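Local coordinates for protein endo alpha-1,4 polygalactosaminidase (PDB 6OJ1) that hydrolyses alpha-1,4-linked galactosamine polymers as an endo-acting glycoside hydrolase and disrupts microbial biofilms, at residues Asp63-Asp68 and Arg95-Lys100; Asn205-Gln210 and His229-Lys234. All blocks are in the same frame, centred on the assembly; numbering follows the deposited sequence.

Contact 1: residues Asp63-Asp68 and Arg95-Lys100; sequences DLFIND and RPDKDK. With EDO (1,2-ethanediol), chain G.
Asp63, the last residue of strand 59-63, meets Arg95 tip to tip, its carboxylate and the guanidinium only 15° from coplanar. CG lies anti to the backbone N (chi1 -174°), and OD1 takes NH1 of Arg95 on its syn lone pair at 3.0 Å. The two companion bonds from NH2, one to each oxygen, are weak, the one to Asp63 OD2 measuring 3.2 Å. Asp63 OD2 also turns back on its own chain: Phe65 N reaches it from above the carboxylate plane at 2.9 Å, an Asx turn, while Ile66 N uses the anti lone pair at 3.0 Å. The bend thereby presets the carboxylate for Arg95, whose NE bridges to Glu92. Phe65 CD2 lies over one face of the Arg95 guanidinium and is 3.7 Å from Arg95 CD, while CB of Arg95 sits over a face of the ring. Pro96 CG approaches Phe65 CD1 obliquely at 3.5 Å. At the ring edge, near its plane, Asp97 OD2 stands 3.6 Å from Phe65 CZ, the carboxylate turned 68° from the ring. That OD2, paired with Arg133, accepts a hydrogen bond from O2 of an ethanediol, probably from the crystallisation liquor, which Lys100 NZ holds in turn. Ile66 only brushes the guanidinium edge with CG2, and Asn67 ND2 closes the bend on Asp63 O at 2.9 Å. The contact thus joins the loop between strand 59-63 and helix 69-77 to the loop before strand 106-109; Leu64 bonds through its backbone to Tyr85 of strand 81-87, and helix 124-140 meets Leu64, Phe65 and Asp97.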
ATOM      1  N   ASP A  63      -2.352  -8.109  -5.031  1.00 15.00           N
ATOM      2  CA  ASP A  63      -3.531  -8.219  -4.175  1.00 14.95           C
ATOM      3  C   ASP A  63      -3.508  -9.485  -3.319  1.00 18.34           C
ATOM      4  O   ASP A  63      -3.249 -10.587  -3.811  1.00 18.01           O
ATOM      5  CB  ASP A  63      -4.797  -8.177  -5.030  1.00 14.52           C
ATOM      6  CG  ASP A  63      -6.053  -8.138  -4.183  1.00 18.07           C
ATOM      7  OD1 ASP A  63      -6.466  -7.022  -3.778  1.00 17.90           O
ATOM      8  OD2 ASP A  63      -6.595  -9.227  -3.886  1.00 17.51           O
ATOM      9  N   LEU A  64      -3.795  -9.314  -2.021  1.00 15.67           N
ATOM     10  CA  LEU A  64      -3.786 -10.423  -1.071  1.00 13.37           C
ATOM     11  C   LEU A  64      -4.797 -11.507  -1.432  1.00 14.93           C
ATOM     12  O   LEU A  64      -4.512 -12.703  -1.296  1.00 19.58           O
ATOM     13  CB  LEU A  64      -4.088  -9.883   0.337  1.00 12.95           C
ATOM     14  CG  LEU A  64      -4.361 -10.940   1.408  1.00 17.88           C
ATOM     15  CD1 LEU A  64      -3.142 -11.812   1.624  1.00 18.51           C
ATOM     16  CD2 LEU A  64      -4.777 -10.225   2.693  1.00 17.95           C
ATOM     17  N   PHE A  65      -6.004 -11.114  -1.830  1.00 18.58           N
ATOM     18  CA  PHE A  65      -7.083 -12.089  -1.943  1.00 17.23           C
ATOM     19  C   PHE A  65      -7.018 -12.863  -3.246  1.00 17.37           C
ATOM     20  O   PHE A  65      -7.211 -14.083  -3.248  1.00 21.03           O
ATOM     21  CB  PHE A  65      -8.441 -11.396  -1.850  1.00 18.97           C
ATOM     22  CG  PHE A  65      -8.854 -11.034  -0.451  1.00 16.96           C
ATOM     23  CD1 PHE A  65      -9.455 -11.979   0.377  1.00 18.33           C
ATOM     24  CD2 PHE A  65      -8.686  -9.746   0.018  1.00 19.06           C
ATOM     25  CE1 PHE A  65      -9.865 -11.646   1.660  1.00 22.07           C
ATOM     26  CE2 PHE A  65      -9.096  -9.398   1.314  1.00 18.02           C
ATOM     27  CZ  PHE A  65      -9.680 -10.354   2.135  1.00 18.49           C
ATOM     28  N   ILE A  66      -6.753 -12.181  -4.362  1.00 18.51           N
ATOM     29  CA  ILE A  66      -6.967 -12.816  -5.661  1.00 18.29           C
ATOM     30  C   ILE A  66      -5.739 -13.544  -6.175  1.00 26.15           C
ATOM     31  O   ILE A  66      -5.812 -14.182  -7.235  1.00 26.54           O
ATOM     32  CB  ILE A  66      -7.475 -11.780  -6.683  1.00 28.34           C
ATOM     33  CG1 ILE A  66      -6.406 -10.743  -6.995  1.00 25.86           C
ATOM     34  CG2 ILE A  66      -8.721 -11.097  -6.146  1.00 24.46           C
ATOM     35  CD1 ILE A  66      -6.939  -9.587  -7.830  1.00 25.77           C
ATOM     36  N   ASN A  67      -4.627 -13.506  -5.447  1.00 17.87           N
ATOM     37  CA  ASN A  67      -3.426 -14.245  -5.819  1.00 19.34           C
ATOM     38  C   ASN A  67      -3.231 -15.454  -4.915  1.00 26.60           C
ATOM     39  O   ASN A  67      -3.392 -15.357  -3.699  1.00 25.54           O
ATOM     40  CB  ASN A  67      -2.214 -13.338  -5.735  1.00 16.07           C
ATOM     41  CG  ASN A  67      -2.191 -12.358  -6.864  1.00 17.06           C
ATOM     42  OD1 ASN A  67      -1.898 -12.739  -7.999  1.00 20.38           O
ATOM     43  ND2 ASN A  67      -2.527 -11.106  -6.582  1.00 17.87           N
ATOM     44  N   ASP A  68      -2.874 -16.588  -5.504  1.00 25.56           N
ATOM     45  CA  ASP A  68      -2.756 -17.800  -4.711  1.00 30.96           C
ATOM     46  C   ASP A  68      -1.322 -18.027  -4.229  1.00 24.51           C
ATOM     47  O   ASP A  68      -0.366 -17.359  -4.646  1.00 26.69           O
ATOM     48  CB  ASP A  68      -3.288 -19.016  -5.483  1.00 38.01           C
ATOM     49  CG  ASP A  68      -2.528 -19.300  -6.777  1.00 46.49           C
ATOM     50  OD1 ASP A  68      -1.523 -18.624  -7.080  1.00 41.70           O
ATOM     51  OD2 ASP A  68      -2.957 -20.227  -7.500  1.00 53.04           O
ATOM     52  N   ARG A  95     -15.093  -8.553  -1.464  1.00 20.10           N
ATOM     53  CA  ARG A  95     -14.143  -9.459  -0.837  1.00 17.82           C
ATOM     54  C   ARG A  95     -14.867 -10.664  -0.241  1.00 25.43           C
ATOM     55  O   ARG A  95     -16.042 -10.573   0.126  1.00 20.72           O
ATOM     56  CB  ARG A  95     -13.350  -8.757   0.260  1.00 17.92           C
ATOM     57  CG  ARG A  95     -12.547  -7.554  -0.224  1.00 19.43           C
ATOM     58  CD  ARG A  95     -11.619  -7.939  -1.370  1.00 17.95           C
ATOM     59  NE  ARG A  95     -10.721  -6.842  -1.663  1.00 20.12           N
ATOM     60  CZ  ARG A  95      -9.725  -6.901  -2.540  1.00 25.41           C
ATOM     61  NH1 ARG A  95      -8.962  -5.831  -2.728  1.00 20.44           N
ATOM     62  NH2 ARG A  95      -9.498  -8.020  -3.220  1.00 19.59           N
ATOM     63  N   PRO A  96     -14.193 -11.815  -0.157  1.00 23.67           N
ATOM     64  CA  PRO A  96     -14.868 -13.021   0.350  1.00 23.12           C
ATOM     65  C   PRO A  96     -15.159 -12.977   1.837  1.00 21.51           C
ATOM     66  O   PRO A  96     -15.956 -13.799   2.309  1.00 25.30           O
ATOM     67  CB  PRO A  96     -13.891 -14.154  -0.002  1.00 29.40           C
ATOM     68  CG  PRO A  96     -12.584 -13.485  -0.285  1.00 30.34           C
ATOM     69  CD  PRO A  96     -12.915 -12.128  -0.824  1.00 31.23           C
ATOM     70  N   ASP A  97     -14.564 -12.039   2.582  1.00 18.52           N
ATOM     71  CA  ASP A  97     -14.863 -11.855   3.995  1.00 21.29           C
ATOM     72  C   ASP A  97     -15.730 -10.633   4.244  1.00 18.87           C
ATOM     73  O   ASP A  97     -15.809 -10.161   5.386  1.00 20.34           O
ATOM     74  CB  ASP A  97     -13.575 -11.770   4.823  1.00 20.43           C
ATOM     75  CG  ASP A  97     -12.695 -10.556   4.468  1.00 18.66           C
ATOM     76  OD1 ASP A  97     -13.031  -9.789   3.541  1.00 17.57           O
ATOM     77  OD2 ASP A  97     -11.645 -10.364   5.126  1.00 17.26           O
ATOM     78  N   LYS A  98     -16.421 -10.128   3.210  1.00 19.51           N
ATOM     79  CA  LYS A  98     -17.176  -8.890   3.408  1.00 24.99           C
ATOM     80  C   LYS A  98     -18.283  -9.063   4.439  1.00 22.23           C
ATOM     81  O   LYS A  98     -18.651  -8.092   5.114  1.00 20.82           O
ATOM     82  CB  LYS A  98     -17.780  -8.399   2.094  1.00 23.43           C
ATOM     83  CG  LYS A  98     -18.701  -9.410   1.456  1.00 27.33           C
ATOM     84  CD  LYS A  98     -19.978  -8.769   0.975  1.00 45.82           C
ATOM     85  CE  LYS A  98     -20.616  -9.566  -0.156  1.00 47.84           C
ATOM     86  NZ  LYS A  98     -21.151 -10.881   0.277  1.00 55.09           N
ATOM     87  N   ASP A  99     -18.814 -10.280   4.582  1.00 19.63           N
ATOM     88  CA  ASP A  99     -19.932 -10.481   5.502  1.00 20.92           C
ATOM     89  C   ASP A  99     -19.509 -10.473   6.967  1.00 20.40           C
ATOM     90  O   ASP A  99     -20.383 -10.490   7.844  1.00 20.86           O
ATOM     91  CB  ASP A  99     -20.649 -11.776   5.173  1.00 21.60           C
ATOM     92  CG  ASP A  99     -21.326 -11.729   3.815  1.00 28.32           C
ATOM     93  OD1 ASP A  99     -22.120 -10.792   3.571  1.00 31.44           O
ATOM     94  OD2 ASP A  99     -21.035 -12.599   2.984  1.00 32.56           O
ATOM     95  N   LYS A 100     -18.206 -10.435   7.253  1.00 19.58           N
ATOM     96  CA  LYS A 100     -17.771 -10.294   8.642  1.00 19.61           C
ATOM     97  C   LYS A 100     -18.064  -8.911   9.195  1.00 21.62           C
ATOM     98  O   LYS A 100     -18.190  -8.750  10.420  1.00 20.10           O
ATOM     99  CB  LYS A 100     -16.274 -10.563   8.764  1.00 16.87           C
ATOM    100  CG  LYS A 100     -15.871 -12.010   8.417  1.00 21.82           C
ATOM    101  CD  LYS A 100     -14.344 -12.166   8.480  1.00 28.08           C
ATOM    102  CE  LYS A 100     -13.903 -13.621   8.287  1.00 34.49           C
ATOM    103  NZ  LYS A 100     -12.408 -13.748   8.346  1.00 27.27           N
TER
HETATM  104  C1  EDO G 417     -10.079 -14.420   5.585  1.00 34.82           C
HETATM  105  O1  EDO G 417     -11.122 -14.366   4.609  1.00 38.93           O
HETATM  106  C2  EDO G 417      -9.708 -12.996   5.951  1.00 32.82           C
HETATM  107  O2  EDO G 417     -10.802 -12.373   6.638  1.00 30.66           O

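Contact 2: residues Asn205-Gln210 and His229-Lys234; sequences NEQCAQ and HIEYPK. With K (potassium ion), chain H.
Glu231 OE2 is gripped from both segments: Ala209 N donates to it at 2.9 Å on the syn side, 29° out of the carboxylate plane, and His229 NE2 at 2.6 Å on the anti lone pair. The Glu231 chain bends at CG, CD turned by chi2 -75°, and the carboxylate lies against Gln207 CA and Ala209 CB. Its other oxygen, OE1, takes a water that also bonds Gln210 OE1 and Tyr232 N. Alongside, strands 202-206 and 227-231 run parallel, joined by Ile230 N to Asn205 O and Gln207 N to Ile230 O, both 2.8 Å. Asn205 lies beside His229, OD1 at the ring edge 3.4 Å from CD2, and OD1 also accepts from Cys208 N, an Asx motif. Cys208, disulfide-bonded to Cys214, brings SG obliquely to the same imidazole. Glu206 points to the sheet face of Ile230, and the anti lone pair of its OE2 accepts from Tyr232 OH at 2.7 Å. Gln207, just past the strand, sets CD at the Tyr232 ring edge, 3.7 Å from CD2. Glu206 OE1 reaches a potassium ion at a long 3.2 Å; two of the ion's waters donate to OE2. With ND1 bonded to Thr263 OG1, the imidazole is fixed at both nitrogens, and the two N-H donors on OE2 would stabilise negative charge on Glu231, binding the turn to the strand ends at the C-terminal mouth of the barrel.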
ATOM      1  N   ASN A 205       3.746   5.642  -1.638  1.00 19.02           N
ATOM      2  CA  ASN A 205       3.216   6.967  -1.912  1.00 18.87           C
ATOM      3  C   ASN A 205       2.596   7.028  -3.295  1.00 21.21           C
ATOM      4  O   ASN A 205       3.171   6.523  -4.268  1.00 22.48           O
ATOM      5  CB  ASN A 205       4.286   8.040  -1.827  1.00 22.64           C
ATOM      6  CG  ASN A 205       3.771   9.372  -2.301  1.00 23.36           C
ATOM      7  OD1 ASN A 205       3.916   9.719  -3.465  1.00 24.05           O
ATOM      8  ND2 ASN A 205       3.086  10.093  -1.417  1.00 22.83           N
ATOM      9  N   GLU A 206       1.442   7.679  -3.386  1.00 18.54           N
ATOM     10  CA  GLU A 206       0.850   8.033  -4.672  1.00 20.38           C
ATOM     11  C   GLU A 206       0.946   9.538  -4.889  1.00 23.08           C
ATOM     12  O   GLU A 206       0.478  10.320  -4.057  1.00 23.25           O
ATOM     13  CB  GLU A 206      -0.606   7.592  -4.737  1.00 19.12           C
ATOM     14  CG  GLU A 206      -0.778   6.086  -4.766  1.00 18.12           C
ATOM     15  CD  GLU A 206      -2.204   5.694  -4.514  1.00 23.99           C
ATOM     16  OE1 GLU A 206      -2.739   6.064  -3.444  1.00 19.44           O
ATOM     17  OE2 GLU A 206      -2.796   5.029  -5.389  1.00 23.25           O
ATOM     18  N   GLN A 207       1.548   9.937  -6.009  1.00 19.85           N
ATOM     19  CA  GLN A 207       1.376  11.269  -6.587  1.00 26.66           C
ATOM     20  C   GLN A 207       1.975  12.403  -5.769  1.00 28.93           C
ATOM     21  O   GLN A 207       1.533  13.549  -5.914  1.00 24.40           O
ATOM     22  CB  GLN A 207      -0.107  11.568  -6.821  1.00 26.85           C
ATOM     23  CG  GLN A 207      -0.772  10.604  -7.797  1.00 30.22           C
ATOM     24  CD  GLN A 207      -2.275  10.665  -7.707  1.00 29.77           C
ATOM     25  OE1 GLN A 207      -2.882  10.029  -6.846  1.00 40.71           O
ATOM     26  NE2 GLN A 207      -2.887  11.431  -8.591  1.00 30.60           N
ATOM     27  N   CYS A 208       2.984  12.161  -4.932  1.00 23.46           N
ATOM     28  CA  CYS A 208       3.571  13.298  -4.225  1.00 23.17           C
ATOM     29  C   CYS A 208       4.165  14.316  -5.191  1.00 27.22           C
ATOM     30  O   CYS A 208       4.196  15.515  -4.888  1.00 30.52           O
ATOM     31  CB  CYS A 208       4.636  12.834  -3.230  1.00 25.71           C
ATOM     32  SG  CYS A 208       6.136  12.104  -3.952  1.00 29.73           S
ATOM     33  N   ALA A 209       4.628  13.863  -6.362  1.00 28.56           N
ATOM     34  CA  ALA A 209       5.209  14.795  -7.325  1.00 33.02           C
ATOM     35  C   ALA A 209       4.148  15.728  -7.885  1.00 37.93           C
ATOM     36  O   ALA A 209       4.401  16.922  -8.088  1.00 40.02           O
ATOM     37  CB  ALA A 209       5.900  14.023  -8.451  1.00 35.34           C
ATOM     38  N   GLN A 210       2.947  15.204  -8.113  1.00 32.76           N
ATOM     39  CA  GLN A 210       1.862  15.990  -8.679  1.00 33.13           C
ATOM     40  C   GLN A 210       1.369  17.064  -7.713  1.00 41.23           C
ATOM     41  O   GLN A 210       0.908  18.126  -8.157  1.00 40.43           O
ATOM     42  CB  GLN A 210       0.730  15.041  -9.087  1.00 33.73           C
ATOM     43  CG  GLN A 210      -0.503  15.694  -9.675  1.00 41.52           C
ATOM     44  CD  GLN A 210      -1.597  14.675 -10.012  1.00 44.63           C
ATOM     45  OE1 GLN A 210      -1.416  13.465  -9.843  1.00 40.88           O
ATOM     46  NE2 GLN A 210      -2.733  15.168 -10.488  1.00 43.18           N
ATOM     47  N   HIS A 229       6.926   4.495  -4.944  1.00 22.11           N
ATOM     48  CA  HIS A 229       6.325   5.745  -5.387  1.00 24.61           C
ATOM     49  C   HIS A 229       5.595   5.536  -6.706  1.00 24.66           C
ATOM     50  O   HIS A 229       6.193   5.070  -7.680  1.00 24.43           O
ATOM     51  CB  HIS A 229       7.415   6.815  -5.514  1.00 24.11           C
ATOM     52  CG  HIS A 229       6.977   8.057  -6.221  1.00 26.26           C
ATOM     53  ND1 HIS A 229       7.690   8.596  -7.271  1.00 25.88           N
ATOM     54  CD2 HIS A 229       5.908   8.869  -6.031  1.00 20.46           C
ATOM     55  CE1 HIS A 229       7.077   9.685  -7.703  1.00 30.40           C
ATOM     56  NE2 HIS A 229       5.991   9.869  -6.972  1.00 21.66           N
ATOM     57  N   ILE A 230       4.310   5.900  -6.743  1.00 22.04           N
ATOM     58  CA  ILE A 230       3.469   5.750  -7.933  1.00 20.89           C
ATOM     59  C   ILE A 230       3.075   7.124  -8.450  1.00 24.23           C
ATOM     60  O   ILE A 230       2.676   7.993  -7.668  1.00 20.84           O
ATOM     61  CB  ILE A 230       2.193   4.936  -7.629  1.00 19.19           C
ATOM     62  CG1 ILE A 230       2.497   3.654  -6.868  1.00 20.89           C
ATOM     63  CG2 ILE A 230       1.441   4.621  -8.920  1.00 19.00           C
ATOM     64  CD1 ILE A 230       1.222   2.970  -6.354  1.00 20.48           C
ATOM     65  N   GLU A 231       3.162   7.320  -9.771  1.00 22.92           N
ATOM     66  CA  GLU A 231       2.537   8.465 -10.418  1.00 22.62           C
ATOM     67  C   GLU A 231       1.628   7.964 -11.530  1.00 26.82           C
ATOM     68  O   GLU A 231       1.868   6.903 -12.116  1.00 25.79           O
ATOM     69  CB  GLU A 231       3.563   9.459 -10.987  1.00 25.62           C
ATOM     70  CG  GLU A 231       4.457  10.133  -9.914  1.00 23.42           C
ATOM     71  CD  GLU A 231       3.742  11.213  -9.110  1.00 28.63           C
ATOM     72  OE1 GLU A 231       2.806  11.847  -9.644  1.00 30.25           O
ATOM     73  OE2 GLU A 231       4.131  11.443  -7.939  1.00 28.83           O
ATOM     74  N   TYR A 232       0.577   8.738 -11.808  1.00 23.50           N
ATOM     75  CA  TYR A 232      -0.479   8.356 -12.746  1.00 24.11           C
ATOM     76  C   TYR A 232      -0.599   9.434 -13.817  1.00 26.14           C
ATOM     77  O   TYR A 232      -1.580  10.190 -13.845  1.00 28.94           O
ATOM     78  CB  TYR A 232      -1.819   8.182 -12.036  1.00 23.64           C
ATOM     79  CG  TYR A 232      -1.870   7.151 -10.925  1.00 23.89           C
ATOM     80  CD1 TYR A 232      -1.769   5.793 -11.197  1.00 19.92           C
ATOM     81  CD2 TYR A 232      -2.057   7.546  -9.606  1.00 22.95           C
ATOM     82  CE1 TYR A 232      -1.837   4.848 -10.171  1.00 21.20           C
ATOM     83  CE2 TYR A 232      -2.133   6.622  -8.579  1.00 21.26           C
ATOM     84  CZ  TYR A 232      -2.020   5.273  -8.863  1.00 18.54           C
ATOM     85  OH  TYR A 232      -2.095   4.334  -7.851  1.00 19.08           O
ATOM     86  N   PRO A 233       0.369   9.525 -14.727  1.00 27.39           N
ATOM     87  CA  PRO A 233       0.394  10.675 -15.648  1.00 27.69           C
ATOM     88  C   PRO A 233      -0.726  10.683 -16.680  1.00 31.55           C
ATOM     89  O   PRO A 233      -1.016  11.752 -17.233  1.00 36.16           O
ATOM     90  CB  PRO A 233       1.773  10.561 -16.313  1.00 37.02           C
ATOM     91  CG  PRO A 233       2.143   9.146 -16.177  1.00 40.12           C
ATOM     92  CD  PRO A 233       1.547   8.656 -14.882  1.00 26.29           C
ATOM     93  N   LYS A 234      -1.359   9.543 -16.972  1.00 28.69           N
ATOM     94  CA  LYS A 234      -2.469   9.526 -17.921  1.00 30.32           C
ATOM     95  C   LYS A 234      -3.775  10.013 -17.307  1.00 31.53           C
ATOM     96  O   LYS A 234      -4.766  10.163 -18.028  1.00 32.85           O
ATOM     97  CB  LYS A 234      -2.679   8.114 -18.492  1.00 26.53           C
ATOM     98  CG  LYS A 234      -1.453   7.505 -19.179  1.00 23.90           C
ATOM     99  CD  LYS A 234      -1.696   6.047 -19.622  1.00 29.82           C
ATOM    100  CE  LYS A 234      -0.379   5.307 -19.825  1.00 28.67           C
ATOM    101  NZ  LYS A 234      -0.585   3.823 -20.076  1.00 24.00           N
TER
HETATM  102  K     K H 418      -5.883   5.677  -3.757  1.00 95.07           K
HETATM  103  O   HOH W   1      -4.041   2.909  -4.191  1.00 29.58           O
HETATM  104  O   HOH W   2      -5.517   5.751  -6.477  1.00 41.13           O
HETATM  105  O   HOH W   3       0.414  11.518 -10.959  1.00 29.95           O
HETATM  106  O   HOH W   4      -6.799   2.876  -3.178  1.00 32.59           O
HETATM  107  O   HOH W   5      -7.060   7.399  -1.954  1.00 46.82           O
HETATM  108  O   HOH W   6      -5.357   5.037  -1.147  1.00 29.44           O

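Contact 1 is partly buried and lies in loops, apart from Asp63 at the end of strand 59-63, whereas contact 2 is largely buried and built on two adjacent parallel strands of the (beta/alpha)-barrel. They lie on opposite sides of the chain's centre, 26 Å apart between centres and about 12 Å at the nearest atoms, without touching, and share no strand or helix, although strand 59-63 belongs to the same sheet. Contact 1 relies on side chains alone, a salt bridge and an aromatic ring packed on arginine and proline; contact 2 instead rests on backbone pairing, with a carboxylate that takes N-H donors from both segments. Their small-molecule partners differ too: a diol probably from the crystallisation liquor at the periphery, a hydrated potassium ion at the barrel mouth.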